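Local coordinates for DCN1-like protein 3 (Homo sapiens, PDB 4GBA) that promotes cullin neddylation by transferring NEDD8 from N-terminally acetylated E2 enzymes to cullin-RBX complexes, here seen through its DCUN1 (PONY) domain, at residues A[121-126]-A[143-148]; A[89-94]-A[130-135]; A[15-18]-A[23-26]. All blocks are in the same frame, centred on the assembly; numbering follows the deposited sequence.

Interaction 1: A[121-126]-A[143-148]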
loop_
_atom_site.group_PDB
_atom_site.type_symbol
_atom_site.label_atom_id
_atom_site.label_comp_id
_atom_site.label_asym_id
_atom_site.label_seq_id
_atom_site.Cartn_x
_atom_site.Cartn_y
_atom_site.Cartn_z
ATOM N N ILE A 121 -8.407 0.607 -5.242
ATOM C CA ILE A 121 -7.036 0.799 -4.792
ATOM C C ILE A 121 -6.955 0.607 -3.283
ATOM O O ILE A 121 -6.100 -0.110 -2.776
ATOM C CB ILE A 121 -6.551 2.219 -5.102
ATOM C CG1 ILE A 121 -6.544 2.454 -6.611
ATOM C CG2 ILE A 121 -5.165 2.432 -4.525
ATOM C CD1 ILE A 121 -5.650 1.491 -7.353
ATOM N N ALA A 122 -7.856 1.263 -2.571
ATOM C CA ALA A 122 -7.962 1.086 -1.136
ATOM C C ALA A 122 -8.046 -0.398 -0.796
ATOM O O ALA A 122 -7.345 -0.870 0.099
ATOM C CB ALA A 122 -9.180 1.833 -0.595
ATOM N N ILE A 123 -8.905 -1.129 -1.503
ATOM C CA ILE A 123 -9.089 -2.559 -1.235
ATOM C C ILE A 123 -7.808 -3.360 -1.501
ATOM O O ILE A 123 -7.418 -4.211 -0.704
ATOM C CB ILE A 123 -10.242 -3.154 -2.070
ATOM C CG1 ILE A 123 -11.587 -2.593 -1.614
ATOM C CG2 ILE A 123 -10.251 -4.673 -1.967
ATOM C CD1 ILE A 123 -12.766 -3.125 -2.418
ATOM N N ALA A 124 -7.158 -3.072 -2.622
ATOM C CA ALA A 124 -5.902 -3.714 -2.977
ATOM C C ALA A 124 -4.773 -3.365 -1.997
ATOM O O ALA A 124 -3.989 -4.237 -1.601
ATOM C CB ALA A 124 -5.505 -3.330 -4.397
ATOM N N LEU A 125 -4.697 -2.094 -1.616
ATOM C CA LEU A 125 -3.640 -1.611 -0.721
ATOM C C LEU A 125 -3.834 -2.086 0.712
ATOM O O LEU A 125 -2.875 -2.412 1.394
ATOM C CB LEU A 125 -3.541 -0.096 -0.773
ATOM C CG LEU A 125 -2.924 0.409 -2.070
ATOM C CD1 LEU A 125 -2.833 1.925 -2.067
ATOM C CD2 LEU A 125 -1.552 -0.227 -2.264
ATOM N N TRP A 126 -5.079 -2.163 1.166
ATOM C CA TRP A 126 -5.322 -2.741 2.483
ATOM C C TRP A 126 -4.865 -4.190 2.553
ATOM O O TRP A 126 -4.212 -4.580 3.511
ATOM C CB TRP A 126 -6.787 -2.633 2.877
ATOM C CG TRP A 126 -7.059 -1.487 3.801
ATOM C CD1 TRP A 126 -6.273 -1.057 4.829
ATOM C CD2 TRP A 126 -8.193 -0.617 3.769
ATOM N NE1 TRP A 126 -6.850 0.020 5.450
ATOM C CE2 TRP A 126 -8.029 0.315 4.821
ATOM C CE3 TRP A 126 -9.336 -0.539 2.961
ATOM C CZ2 TRP A 126 -8.977 1.317 5.089
ATOM C CZ3 TRP A 126 -10.267 0.459 3.221
ATOM C CH2 TRP A 126 -10.085 1.373 4.280
ATOM N N ASN A 143 -14.499 -7.875 1.848
ATOM C CA ASN A 143 -15.695 -8.395 1.178
ATOM C C ASN A 143 -16.767 -7.328 1.151
ATOM O O ASN A 143 -17.416 -7.101 0.128
ATOM C CB ASN A 143 -16.251 -9.624 1.897
ATOM C CG ASN A 143 -15.388 -10.857 1.700
ATOM O OD1 ASN A 143 -14.632 -10.961 0.726
ATOM N ND2 ASN A 143 -15.505 -11.809 2.624
ATOM N N PHE A 144 -16.943 -6.680 2.298
ATOM C CA PHE A 144 -17.894 -5.593 2.452
ATOM C C PHE A 144 -17.643 -4.479 1.430
ATOM O O PHE A 144 -18.571 -3.981 0.806
ATOM C CB PHE A 144 -17.840 -5.074 3.898
ATOM C CG PHE A 144 -18.432 -3.707 4.089
ATOM C CD1 PHE A 144 -19.802 -3.529 4.129
ATOM C CD2 PHE A 144 -17.615 -2.600 4.249
ATOM C CE1 PHE A 144 -20.343 -2.266 4.310
ATOM C CE2 PHE A 144 -18.156 -1.334 4.428
ATOM C CZ PHE A 144 -19.514 -1.169 4.461
ATOM N N LEU A 145 -16.380 -4.114 1.244
ATOM C CA LEU A 145 -16.029 -3.010 0.356
ATOM C C LEU A 145 -16.129 -3.328 -1.139
ATOM O O LEU A 145 -16.351 -2.429 -1.946
ATOM C CB LEU A 145 -14.615 -2.513 0.658
ATOM C CG LEU A 145 -14.363 -1.847 2.004
ATOM C CD1 LEU A 145 -12.852 -1.582 2.163
ATOM C CD2 LEU A 145 -15.175 -0.565 2.113
ATOM N N THR A 146 -15.917 -4.586 -1.513
ATOM C CA THR A 146 -16.046 -4.985 -2.914
ATOM C C THR A 146 -17.532 -5.000 -3.278
ATOM O O THR A 146 -17.937 -4.584 -4.368
ATOM C CB THR A 146 -15.411 -6.373 -3.181
ATOM O OG1 THR A 146 -16.129 -7.376 -2.454
ATOM C CG2 THR A 146 -13.951 -6.393 -2.743
ATOM N N GLU A 147 -18.345 -5.467 -2.342
ATOM C CA GLU A 147 -19.780 -5.404 -2.495
ATOM C C GLU A 147 -20.218 -3.944 -2.521
ATOM O O GLU A 147 -21.023 -3.540 -3.363
ATOM C CB GLU A 147 -20.445 -6.146 -1.348
ATOM C CG GLU A 147 -21.944 -6.014 -1.332
ATOM C CD GLU A 147 -22.600 -7.045 -0.436
ATOM O OE1 GLU A 147 -21.999 -8.133 -0.251
ATOM O OE2 GLU A 147 -23.708 -6.763 0.082
ATOM N N ASN A 148 -19.671 -3.152 -1.600
ATOM C CA ASN A 148 -19.965 -1.719 -1.515
ATOM C C ASN A 148 -21.456 -1.409 -1.340
ATOM O O ASN A 148 -22.022 -0.600 -2.081
ATOM C CB ASN A 148 -19.397 -0.966 -2.729
ATOM C CG ASN A 148 -19.385 0.546 -2.526
ATOM O OD1 ASN A 148 -19.516 1.039 -1.400
ATOM N ND2 ASN A 148 -19.218 1.288 -3.616
#

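Interaction 2: A[89-94]-A[130-135]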
loop_
_atom_site.group_PDB
_atom_site.type_symbol
_atom_site.label_atom_id
_atom_site.label_comp_id
_atom_site.label_asym_id
_atom_site.label_seq_id
_atom_site.Cartn_x
_atom_site.Cartn_y
_atom_site.Cartn_z
ATOM N N GLU A 89 11.857 -5.591 9.051
ATOM C CA GLU A 89 11.676 -4.198 9.468
ATOM C C GLU A 89 10.196 -3.816 9.509
ATOM O O GLU A 89 9.722 -3.225 10.481
ATOM C CB GLU A 89 12.410 -3.280 8.497
ATOM C CG GLU A 89 12.632 -1.860 8.973
ATOM C CD GLU A 89 13.516 -1.076 8.012
ATOM O OE1 GLU A 89 14.170 -1.704 7.150
ATOM O OE2 GLU A 89 13.560 0.165 8.106
ATOM N N ALA A 90 9.471 -4.173 8.449
ATOM C CA ALA A 90 8.065 -3.800 8.295
ATOM C C ALA A 90 7.152 -4.476 9.314
ATOM O O ALA A 90 5.979 -4.134 9.419
ATOM C CB ALA A 90 7.587 -4.094 6.880
ATOM N N LYS A 91 7.694 -5.432 10.061
ATOM C CA LYS A 91 6.935 -6.122 11.102
ATOM C C LYS A 91 7.007 -5.421 12.461
ATOM O O LYS A 91 6.145 -5.630 13.308
ATOM C CB LYS A 91 7.405 -7.573 11.245
ATOM C CG LYS A 91 6.765 -8.527 10.258
ATOM C CD LYS A 91 6.649 -9.916 10.860
ATOM C CE LYS A 91 7.963 -10.683 10.767
ATOM N NZ LYS A 91 8.109 -11.403 9.456
ATOM N N GLN A 92 8.037 -4.605 12.669
ATOM C CA GLN A 92 8.173 -3.865 13.916
ATOM C C GLN A 92 7.046 -2.842 14.007
ATOM O O GLN A 92 6.698 -2.214 13.012
ATOM C CB GLN A 92 9.534 -3.166 14.009
ATOM C CG GLN A 92 10.747 -4.037 13.654
ATOM C CD GLN A 92 10.771 -5.405 14.363
ATOM O OE1 GLN A 92 10.949 -5.485 15.589
ATOM N NE2 GLN A 92 10.608 -6.487 13.584
ATOM N N GLU A 93 6.497 -2.665 15.206
ATOM C CA GLU A 93 5.280 -1.872 15.401
ATOM C C GLU A 93 5.337 -0.446 14.849
ATOM O O GLU A 93 4.415 0.001 14.172
ATOM C CB GLU A 93 4.893 -1.831 16.884
ATOM C CG GLU A 93 3.493 -1.279 17.119
ATOM C CD GLU A 93 3.221 -0.905 18.568
ATOM O OE1 GLU A 93 3.937 -1.411 19.467
ATOM O OE2 GLU A 93 2.284 -0.099 18.798
ATOM N N ASP A 94 6.406 0.274 15.156
ATOM C CA ASP A 94 6.513 1.660 14.726
ATOM C C ASP A 94 6.783 1.808 13.229
ATOM O O ASP A 94 6.252 2.714 12.584
ATOM C CB ASP A 94 7.551 2.417 15.563
ATOM C CG ASP A 94 7.005 2.844 16.930
ATOM O OD1 ASP A 94 7.759 2.753 17.930
ATOM O OD2 ASP A 94 5.821 3.274 17.006
ATOM N N PHE A 130 -1.300 -5.323 4.876
ATOM C CA PHE A 130 -1.457 -6.264 5.986
ATOM C C PHE A 130 -0.875 -7.651 5.693
ATOM O O PHE A 130 -1.075 -8.585 6.470
ATOM C CB PHE A 130 -2.935 -6.395 6.394
ATOM C CG PHE A 130 -3.452 -5.231 7.213
ATOM C CD1 PHE A 130 -2.951 -4.984 8.492
ATOM C CD2 PHE A 130 -4.442 -4.392 6.715
ATOM C CE1 PHE A 130 -3.418 -3.926 9.249
ATOM C CE2 PHE A 130 -4.918 -3.321 7.476
ATOM C CZ PHE A 130 -4.407 -3.089 8.742
ATOM N N THR A 131 -0.157 -7.778 4.579
ATOM C CA THR A 131 0.420 -9.057 4.143
ATOM C C THR A 131 1.011 -9.925 5.274
ATOM O O THR A 131 0.680 -11.102 5.379
ATOM C CB THR A 131 1.474 -8.847 3.005
ATOM O OG1 THR A 131 0.817 -8.374 1.818
ATOM C CG2 THR A 131 2.190 -10.129 2.690
ATOM N N GLN A 132 1.864 -9.359 6.125
ATOM C CA GLN A 132 2.520 -10.162 7.164
ATOM C C GLN A 132 1.679 -10.353 8.424
ATOM O O GLN A 132 1.997 -11.176 9.272
ATOM C CB GLN A 132 3.888 -9.578 7.544
ATOM C CG GLN A 132 4.792 -9.313 6.343
ATOM C CD GLN A 132 6.259 -9.159 6.719
ATOM O OE1 GLN A 132 7.022 -10.121 6.662
ATOM N NE2 GLN A 132 6.664 -7.945 7.077
ATOM N N ASN A 133 0.608 -9.582 8.546
ATOM C CA ASN A 133 -0.188 -9.569 9.773
ATOM C C ASN A 133 -1.655 -9.280 9.496
ATOM O O ASN A 133 -2.112 -8.156 9.695
ATOM C CB ASN A 133 0.366 -8.538 10.777
ATOM C CG ASN A 133 0.365 -7.092 10.222
ATOM O OD1 ASN A 133 0.274 -6.871 9.006
ATOM N ND2 ASN A 133 0.466 -6.107 11.123
ATOM N N ASN A 134 -2.386 -10.288 9.023
ATOM C CA ASN A 134 -3.821 -10.132 8.787
ATOM C C ASN A 134 -4.608 -10.026 10.093
ATOM O O ASN A 134 -4.650 -10.971 10.883
ATOM C CB ASN A 134 -4.392 -11.282 7.946
ATOM C CG ASN A 134 -4.482 -10.949 6.452
ATOM O OD1 ASN A 134 -3.628 -10.257 5.895
ATOM N ND2 ASN A 134 -5.517 -11.462 5.800
ATOM N N PRO A 135 -5.234 -8.870 10.331
ATOM C CA PRO A 135 -6.136 -8.763 11.482
ATOM C C PRO A 135 -7.402 -9.597 11.234
ATOM O O PRO A 135 -7.821 -9.770 10.082
ATOM C CB PRO A 135 -6.484 -7.269 11.526
ATOM C CG PRO A 135 -5.573 -6.599 10.523
ATOM C CD PRO A 135 -5.218 -7.647 9.518
HETATM O O HOH W 1 4.455 -6.225 7.911
#

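Interaction 3: A[15-18]-A[23-26]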
loop_
_atom_site.group_PDB
_atom_site.type_symbol
_atom_site.label_atom_id
_atom_site.label_comp_id
_atom_site.label_asym_id
_atom_site.label_seq_id
_atom_site.Cartn_x
_atom_site.Cartn_y
_atom_site.Cartn_z
ATOM N N TYR A 15 16.876 2.164 -16.252
ATOM C CA TYR A 15 15.431 2.127 -16.061
ATOM C C TYR A 15 14.843 3.515 -16.275
ATOM O O TYR A 15 13.640 3.684 -16.458
ATOM C CB TYR A 15 15.086 1.606 -14.673
ATOM C CG TYR A 15 15.700 0.259 -14.377
ATOM C CD1 TYR A 15 15.205 -0.889 -14.975
ATOM C CD2 TYR A 15 16.779 0.129 -13.497
ATOM C CE1 TYR A 15 15.752 -2.132 -14.719
ATOM C CE2 TYR A 15 17.344 -1.122 -13.236
ATOM C CZ TYR A 15 16.819 -2.249 -13.854
ATOM O OH TYR A 15 17.339 -3.501 -13.615
ATOM N N LYS A 16 15.725 4.504 -16.269
ATOM C CA LYS A 16 15.338 5.901 -16.396
ATOM C C LYS A 16 14.597 6.197 -17.704
ATOM O O LYS A 16 14.883 5.605 -18.748
ATOM C CB LYS A 16 16.583 6.781 -16.272
ATOM C CG LYS A 16 16.378 8.240 -16.573
ATOM C CD LYS A 16 17.718 8.968 -16.640
ATOM C CE LYS A 16 17.579 10.317 -17.325
ATOM N NZ LYS A 16 17.163 10.179 -18.754
ATOM N N ASP A 17 13.648 7.125 -17.623
ATOM C CA ASP A 17 12.911 7.625 -18.779
ATOM C C ASP A 17 13.833 8.395 -19.718
ATOM O O ASP A 17 14.720 9.124 -19.275
ATOM C CB ASP A 17 11.776 8.542 -18.310
ATOM C CG ASP A 17 10.804 8.878 -19.421
ATOM O OD1 ASP A 17 9.964 8.020 -19.737
ATOM O OD2 ASP A 17 10.874 9.995 -19.976
ATOM N N GLU A 18 13.611 8.245 -21.020
ATOM C CA GLU A 18 14.424 8.939 -22.013
ATOM C C GLU A 18 14.380 10.451 -21.826
ATOM O O GLU A 18 15.378 11.127 -22.042
ATOM C CB GLU A 18 13.968 8.586 -23.431
ATOM C CG GLU A 18 13.917 7.082 -23.732
ATOM C CD GLU A 18 12.664 6.401 -23.184
ATOM O OE1 GLU A 18 12.278 6.676 -22.024
ATOM O OE2 GLU A 18 12.062 5.595 -23.926
ATOM N N ILE A 23 12.428 7.318 -13.120
ATOM C CA ILE A 23 11.925 6.051 -13.588
ATOM C C ILE A 23 10.409 6.151 -13.682
ATOM O O ILE A 23 9.733 6.444 -12.689
ATOM C CB ILE A 23 12.355 4.917 -12.653
ATOM C CG1 ILE A 23 13.891 4.896 -12.554
ATOM C CG2 ILE A 23 11.771 3.577 -13.127
ATOM C CD1 ILE A 23 14.489 3.725 -11.771
ATOM N N LEU A 24 9.880 5.943 -14.887
ATOM C CA LEU A 24 8.435 5.898 -15.085
ATOM C C LEU A 24 7.971 4.443 -15.177
ATOM O O LEU A 24 8.660 3.545 -14.678
ATOM C CB LEU A 24 8.030 6.721 -16.309
ATOM C CG LEU A 24 8.579 8.156 -16.264
ATOM C CD1 LEU A 24 8.187 8.957 -17.494
ATOM C CD2 LEU A 24 8.142 8.885 -14.999
ATOM N N GLU A 25 6.812 4.211 -15.798
ATOM C CA GLU A 25 6.187 2.877 -15.821
ATOM C C GLU A 25 6.946 1.815 -16.618
ATOM O O GLU A 25 6.935 0.649 -16.248
ATOM C CB GLU A 25 4.737 2.953 -16.325
ATOM C CG GLU A 25 4.568 3.729 -17.628
ATOM C CD GLU A 25 4.028 5.140 -17.398
ATOM O OE1 GLU A 25 4.497 5.830 -16.458
ATOM O OE2 GLU A 25 3.119 5.552 -18.149
ATOM N N GLU A 26 7.585 2.209 -17.714
ATOM C CA GLU A 26 8.317 1.248 -18.530
ATOM C C GLU A 26 9.541 0.753 -17.758
ATOM O O GLU A 26 9.761 -0.456 -17.648
ATOM C CB GLU A 26 8.707 1.841 -19.891
ATOM C CG GLU A 26 7.522 2.402 -20.695
ATOM C CD GLU A 26 7.090 3.813 -20.238
ATOM O OE1 GLU A 26 7.625 4.326 -19.218
ATOM O OE2 GLU A 26 6.219 4.417 -20.914
HETATM O O HOH W 2 11.005 4.640 -17.434
HETATM O O HOH W 3 9.800 5.603 -19.587
#

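Interaction 1: A[121-126]-A[143-148]
Apolar packing between Ile-123 of helix 119-129 and Leu-145 and Thr-146 of helix 138-147 carries this contact. The short helical segments run nearly antiparallel, with an angle of 162° between their directions, and their axes approach to 10.2 Å. Ile-123 lies in register with Leu-145. Its extended branch does most of the touching: CG1 stands anti to the carbonyl carbon, and CD1 continues outward to within 3.6 Å of Leu-145 CB. The two side chains slide past one another in opposite directions. The Ile-123 and Thr-146 side chains cross at about a right angle, with Ile-123 CD1 3.5 Å from Thr-146 CG2.

A second apolar touch involves the aromatic ring. Leu-145 CD1 reaches the six-membered ring of Trp-126 obliquely, 3.5 Å from Trp-126 CZ3. The indole is also fixed by a hydrogen bond between its NE1 and Tyr-100 OH, a stack with Trp-160 and an edge-to-face contact with Trp-141.

The polar part lies within helix 138-147. Thr-146 OG1 sits between backbone N and carbonyl carbon (chi1 65°) and donates back to Asn-143 O over 2.9 Å, while its methyl is left for Ile-123. Asn-143 O also accepts from Glu-147 N at 3.1 Å, and both donors come from the same face of its carbonyl plane. The exposed threonine thus has its hydroxyl engaged by its own helix although it borders an otherwise buried interface.

The arrangement is an antiparallel helix pair in the helical cullin-binding part of the DCUN1 domain, and helix 119-129 also receives the bound acetylated peptide, through Ala-124 and Leu-125. Around the pair, Leu-145 packs on Leu-186 of helix 185-199, while Ala-122 and Trp-126 touch Ile-155 of strand 154-155.

Interaction 2: A[89-94]-A[130-135]
A partly buried, mainly polar contact between two connecting turns forms here, with Gln-132 set against Ala-90 and Lys-91. One turn links helix 76-89 to helix 93-107, and the other follows helix 119-129. Lys-91 and Gln-132 cross at about a right angle. The lysine CG lies 3.2 Å from Gln-132 NE2, a tight approach, and bends at chi3 and chi4 (-81° and -86°) bring its tip round to the other end of the amide. There Lys-91 NZ donates to Gln-132 OE1; at 3.3 Å the bond is long, and with NZ 56° above the carbonyl plane it uses no lone-pair direction.

Each segment holds a type I beta turn, Glu-89 to Gln-92 and Phe-130 to Asn-133, within the EF-hand-related cullin-binding region of the DCUN1 domain. Gln-132 NE2 donates to Leu-87 O, near the end of helix 76-89, and to a water at 2.9 Å. That water gives a weak hydrogen bond to Ala-90 O at 3.0 Å. The methyl Ala-90 CB lies 4.0 Å from Gln-132 NE2, a van der Waals contact, and Leu-46 and Phe-42 of helix 42-50 pack against Ala-90 and Gln-132 respectively.

Interaction 3: A[15-18]-A[23-26]
Ile-23 lies against the base of Tyr-15, while Leu-24 leans on the carboxylate of Asp-17. The Ile-23 branch that ends in CD1 meets Tyr-15 CB at 3.6 Å, well short of the phenol ring. The ring runs on to helix 25-34, meeting Phe-31 edge-to-face while its hydroxyl bonds to Asp-34. In the second pair the side chains cross at a slant. Asp-17 has CG anti to its backbone N (chi1 -169°), which directs the carboxylate across to Leu-24, whose CD1 comes to 3.3 Å from Asp-17 CG.

In the DCUN1 domain this joins a loop to a strand-to-helix junction: Ile-23 ends strand 22-23, antiparallel to 59-60, and Leu-24 is the N-cap residue of helix 25-34. A water bridges the backbones, donating to Tyr-15 O at 3.0 Å and accepting from Leu-24 N at 3.1 Å. Lys-16 NZ donates to Asp-17 O over 2.7 Å, nearly in line with the C=O bond.

Asp-17 OD1 and Glu-26 OE1 are 4.4 Å apart, with a water modelled between them at doubtfully short distances. This like-charge proximity would tend to raise their proton affinity, whereas Asp-17 OD2, accepting from Arg-19 N and Glu-20 N, would probably favour an ionised aspartate.

In the fold
Interaction 3 closes first along the chain, in the loop leading from helix 7-13 to strand 22-23 and helix 25-34, near the N-terminal end of the modelled chain. Interactions 1 and 2 follow and interlock: residues 89-94 precede 121-126, and 130-135 come before 143-148, so their segments alternate. Their centres are 19 Å apart, one joining helices 119-129 and 138-147 and the other tying the loop between those helices to the turn before helix 93-107. Interaction 3 lies about 30 Å from each, centre to centre, and across the chain's centre from interaction 2. The bound E2 peptide touches segments of interactions 1 and 3, consistent with a peptide site reached from both regions.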